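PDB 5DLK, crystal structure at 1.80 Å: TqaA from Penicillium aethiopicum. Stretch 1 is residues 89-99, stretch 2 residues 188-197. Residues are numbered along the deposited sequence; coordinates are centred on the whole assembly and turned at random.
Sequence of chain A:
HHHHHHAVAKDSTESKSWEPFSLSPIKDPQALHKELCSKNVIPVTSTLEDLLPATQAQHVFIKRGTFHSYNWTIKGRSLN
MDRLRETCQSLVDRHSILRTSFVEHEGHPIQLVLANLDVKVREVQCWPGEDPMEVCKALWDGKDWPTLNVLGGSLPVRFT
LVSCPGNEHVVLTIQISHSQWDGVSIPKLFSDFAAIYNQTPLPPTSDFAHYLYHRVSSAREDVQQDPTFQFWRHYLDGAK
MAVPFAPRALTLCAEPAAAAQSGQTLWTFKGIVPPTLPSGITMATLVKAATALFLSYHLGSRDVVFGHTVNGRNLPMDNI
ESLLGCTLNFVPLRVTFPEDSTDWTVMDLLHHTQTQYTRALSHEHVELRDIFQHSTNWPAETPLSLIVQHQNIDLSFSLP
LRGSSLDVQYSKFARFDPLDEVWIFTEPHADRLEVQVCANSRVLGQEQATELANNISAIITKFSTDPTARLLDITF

Stretch 1 (89-99) QSLVDRHSILR
Stretch 2, residues 188-197: KLFSDFAAIY

Residues 89-94 close a helix that begins earlier in the chain, and it packs against helix 188-197 with the axes 9.7 Å apart at closest approach and their N-to-C directions 127° apart, nearer antiparallel than parallel. The register is set by CA-CA distances of 7.3 Å for Ser90-Ile196 and 6.2 Å for Leu91-Phe193.

Gln89 (chi1 t, chi2 p) stays out of reach; its NE2 donates to Asp93 OD1 at 3.0 Å, one turn along. Ser90 (m) points toward the partner, and its CB lies 3.7 Å from Ile196 CG2 (Ile196 is m, t), an apolar contact made by the carbon of a small polar side chain.

Leu91 (t, p) is the knob. Its CA-to-CB bond points sideways, but the branched end reaches a hole formed by Leu189, Asp192, Phe193 and Ile196. CD2 lies 3.7 Å from Leu189 CD2 (Leu189 is t, t) and 4.0 Å from Phe193 CD2, at the edge of that ring (chi1 t, chi2 -80°), while CD1 is 3.9 Å from Asp192 CB.

Val92 and Asp93 make no contact across; their backbone oxygens instead receive Arg99, NE to Val92 O at 2.9 Å and NH2 to Asp93 O at 3.0 Å.

The CA-to-CB bond of Arg94 points toward the partner helix, and with chi1 to chi3 all t and chi4 76° the extended chain brings NE to Asp192 (chi1 m, chi2 12°). Its NE forms a salt bridge with Asp192 OD2 at 2.7 Å, the carboxylate oxygen lying near the guanidinium plane, where the N-H can point at it. A water accepts from Arg94 NH1 at 3.0 Å and donates to Asp192 OD2 at 2.6 Å.

At His95 the backbone leaves helical geometry (phi/psi -117/108). Its ring (chi1 m, chi2 -74°) directs NE2 to Asp192 OD2 at 2.8 Å, so one oxygen of a buried acid accepts from two side chains, Arg94 and His95, and from the water as well. A 3-10 segment, 96-98, follows, and Leu98 (m, t) adds an apolar contact, CD2 to Leu189 CD1 at 4.1 Å.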

# COMPACT_ATOMS: atom_id res chain seq x y z
N GLN A 89 16.76 15.43 -7.07
CA GLN A 89 17.85 15.21 -6.13
C GLN A 89 17.40 15.58 -4.71
O GLN A 89 17.60 14.81 -3.77
CB GLN A 89 19.09 16.01 -6.52
CG GLN A 89 20.23 15.88 -5.54
CD GLN A 89 20.90 14.52 -5.57
OE1 GLN A 89 21.37 14.08 -6.62
NE2 GLN A 89 20.95 13.86 -4.41
N SER A 90 16.77 16.74 -4.58
CA SER A 90 16.41 17.25 -3.26
C SER A 90 15.30 16.41 -2.61
O SER A 90 15.26 16.26 -1.39
CB SER A 90 15.97 18.71 -3.34
OG SER A 90 17.06 19.54 -3.71
N LEU A 91 14.40 15.89 -3.44
CA LEU A 91 13.35 15.02 -2.94
C LEU A 91 13.95 13.76 -2.30
O LEU A 91 13.56 13.36 -1.20
CB LEU A 91 12.37 14.65 -4.05
CG LEU A 91 11.13 13.88 -3.57
CD1 LEU A 91 10.20 14.78 -2.76
CD2 LEU A 91 10.41 13.26 -4.76
N VAL A 92 14.91 13.15 -2.99
CA VAL A 92 15.55 11.93 -2.49
C VAL A 92 16.41 12.22 -1.25
O VAL A 92 16.45 11.42 -0.32
CB VAL A 92 16.38 11.29 -3.60
CG1 VAL A 92 17.14 10.08 -3.08
CG2 VAL A 92 15.46 10.89 -4.75
N ASP A 93 17.07 13.38 -1.23
CA ASP A 93 17.75 13.85 -0.03
C ASP A 93 16.82 13.87 1.19
O ASP A 93 17.18 13.42 2.28
CB ASP A 93 18.33 15.26 -0.24
CG ASP A 93 19.44 15.30 -1.26
OD1 ASP A 93 20.06 14.25 -1.54
OD2 ASP A 93 19.71 16.40 -1.78
N ARG A 94 15.62 14.39 0.98
CA ARG A 94 14.66 14.59 2.07
C ARG A 94 14.08 13.29 2.65
O ARG A 94 13.86 13.20 3.86
CB ARG A 94 13.52 15.49 1.58
CG ARG A 94 12.41 15.72 2.60
CD ARG A 94 11.41 16.74 2.08
NE ARG A 94 10.25 16.92 2.95
CZ ARG A 94 10.26 17.61 4.09
NH1 ARG A 94 9.15 17.73 4.81
NH2 ARG A 94 11.39 18.17 4.52
N HIS A 95 13.81 12.29 1.81
CA HIS A 95 13.10 11.08 2.27
C HIS A 95 13.94 9.82 2.15
O HIS A 95 14.14 9.32 1.05
CB HIS A 95 11.80 10.89 1.47
CG HIS A 95 10.83 12.02 1.61
ND1 HIS A 95 10.08 12.23 2.75
CD2 HIS A 95 10.45 12.99 0.73
CE1 HIS A 95 9.30 13.28 2.57
NE2 HIS A 95 9.50 13.76 1.36
N SER A 96 14.40 9.27 3.27
CA SER A 96 15.36 8.18 3.18
C SER A 96 14.78 6.91 2.54
O SER A 96 15.52 6.09 2.00
CB SER A 96 15.93 7.86 4.57
OG SER A 96 14.96 7.28 5.41
N ILE A 97 13.45 6.75 2.59
CA ILE A 97 12.84 5.59 1.93
C ILE A 97 13.12 5.61 0.42
O ILE A 97 13.24 4.56 -0.20
CB ILE A 97 11.31 5.51 2.19
CG1 ILE A 97 10.75 4.16 1.72
CG2 ILE A 97 10.57 6.64 1.50
CD1 ILE A 97 11.41 2.98 2.35
N LEU A 98 13.26 6.81 -0.16
CA LEU A 98 13.52 6.93 -1.59
C LEU A 98 14.99 6.62 -1.93
O LEU A 98 15.33 6.41 -3.10
CB LEU A 98 13.13 8.34 -2.09
CG LEU A 98 11.69 8.81 -1.88
CD1 LEU A 98 11.45 10.20 -2.46
CD2 LEU A 98 10.68 7.81 -2.43
N ARG A 99 15.86 6.58 -0.92
CA ARG A 99 17.24 6.13 -1.17
C ARG A 99 17.50 4.80 -0.51
O ARG A 99 18.61 4.51 -0.07
CB ARG A 99 18.25 7.17 -0.66
CG ARG A 99 17.72 8.18 0.30
CD ARG A 99 18.74 9.30 0.53
NE ARG A 99 18.25 10.20 1.56
CZ ARG A 99 18.48 10.03 2.85
NH1 ARG A 99 19.23 9.01 3.26
NH2 ARG A 99 17.98 10.88 3.73
N LYS A 188 2.09 13.26 -0.39
CA LYS A 188 3.12 14.06 0.25
C LYS A 188 4.39 14.05 -0.59
O LYS A 188 5.16 15.01 -0.60
CB LYS A 188 3.40 13.54 1.66
CG LYS A 188 3.88 14.60 2.64
CD LYS A 188 2.76 15.57 2.98
CE LYS A 188 3.24 16.66 3.92
NZ LYS A 188 2.15 17.60 4.30
N LEU A 189 4.64 12.94 -1.29
CA LEU A 189 5.76 12.89 -2.21
C LEU A 189 5.57 13.98 -3.27
O LEU A 189 6.50 14.72 -3.60
CB LEU A 189 5.88 11.49 -2.85
CG LEU A 189 7.12 11.13 -3.70
CD1 LEU A 189 7.31 9.62 -3.83
CD2 LEU A 189 7.02 11.74 -5.09
N PHE A 190 4.35 14.07 -3.80
CA PHE A 190 4.06 15.01 -4.88
C PHE A 190 4.06 16.46 -4.40
O PHE A 190 4.58 17.34 -5.08
CB PHE A 190 2.71 14.68 -5.54
CG PHE A 190 2.65 13.30 -6.16
CD1 PHE A 190 3.77 12.75 -6.78
CD2 PHE A 190 1.48 12.56 -6.10
CE1 PHE A 190 3.71 11.48 -7.35
CE2 PHE A 190 1.40 11.30 -6.67
CZ PHE A 190 2.52 10.75 -7.30
N SER A 191 3.47 16.72 -3.22
CA SER A 191 3.41 18.09 -2.70
C SER A 191 4.80 18.59 -2.25
O SER A 191 5.12 19.76 -2.44
CB SER A 191 2.39 18.20 -1.56
OG SER A 191 2.78 17.47 -0.42
N ASP A 192 5.63 17.70 -1.69
CA ASP A 192 7.02 18.02 -1.41
C ASP A 192 7.80 18.33 -2.69
O ASP A 192 8.59 19.27 -2.72
CB ASP A 192 7.71 16.89 -0.65
CG ASP A 192 7.34 16.85 0.83
OD1 ASP A 192 6.38 17.56 1.22
OD2 ASP A 192 8.01 16.11 1.59
N PHE A 193 7.59 17.54 -3.74
CA PHE A 193 8.26 17.80 -5.02
C PHE A 193 7.93 19.20 -5.52
O PHE A 193 8.82 20.00 -5.82
CB PHE A 193 7.87 16.76 -6.08
CG PHE A 193 8.66 16.87 -7.36
CD1 PHE A 193 8.34 17.83 -8.32
CD2 PHE A 193 9.71 15.99 -7.62
CE1 PHE A 193 9.07 17.93 -9.50
CE2 PHE A 193 10.43 16.09 -8.80
CZ PHE A 193 10.11 17.06 -9.74
N ALA A 194 6.64 19.51 -5.58
CA ALA A 194 6.19 20.80 -6.07
C ALA A 194 6.75 21.94 -5.22
O ALA A 194 7.24 22.94 -5.75
CB ALA A 194 4.69 20.86 -6.10
N ALA A 195 6.71 21.77 -3.90
CA ALA A 195 7.21 22.78 -2.97
C ALA A 195 8.71 23.03 -3.16
O ALA A 195 9.16 24.18 -3.09
CB ALA A 195 6.92 22.37 -1.52
N ILE A 196 9.47 21.97 -3.41
CA ILE A 196 10.91 22.11 -3.60
C ILE A 196 11.19 22.82 -4.92
O ILE A 196 12.02 23.74 -4.97
CB ILE A 196 11.62 20.75 -3.58
CG1 ILE A 196 11.58 20.16 -2.17
CG2 ILE A 196 13.06 20.90 -4.07
CD1 ILE A 196 12.03 18.72 -2.11
N TYR A 197 10.48 22.43 -5.97
CA TYR A 197 10.57 23.11 -7.26
C TYR A 197 10.15 24.58 -7.14
O TYR A 197 10.80 25.47 -7.69
CB TYR A 197 9.71 22.40 -8.31
CG TYR A 197 9.74 23.04 -9.68
CD1 TYR A 197 10.69 22.67 -10.62
CD2 TYR A 197 8.82 24.02 -10.03
CE1 TYR A 197 10.72 23.25 -11.88
CE2 TYR A 197 8.84 24.60 -11.28
CZ TYR A 197 9.79 24.21 -12.20
OH TYR A 197 9.82 24.79 -13.45
O HOH W 1 6.80 16.09 3.84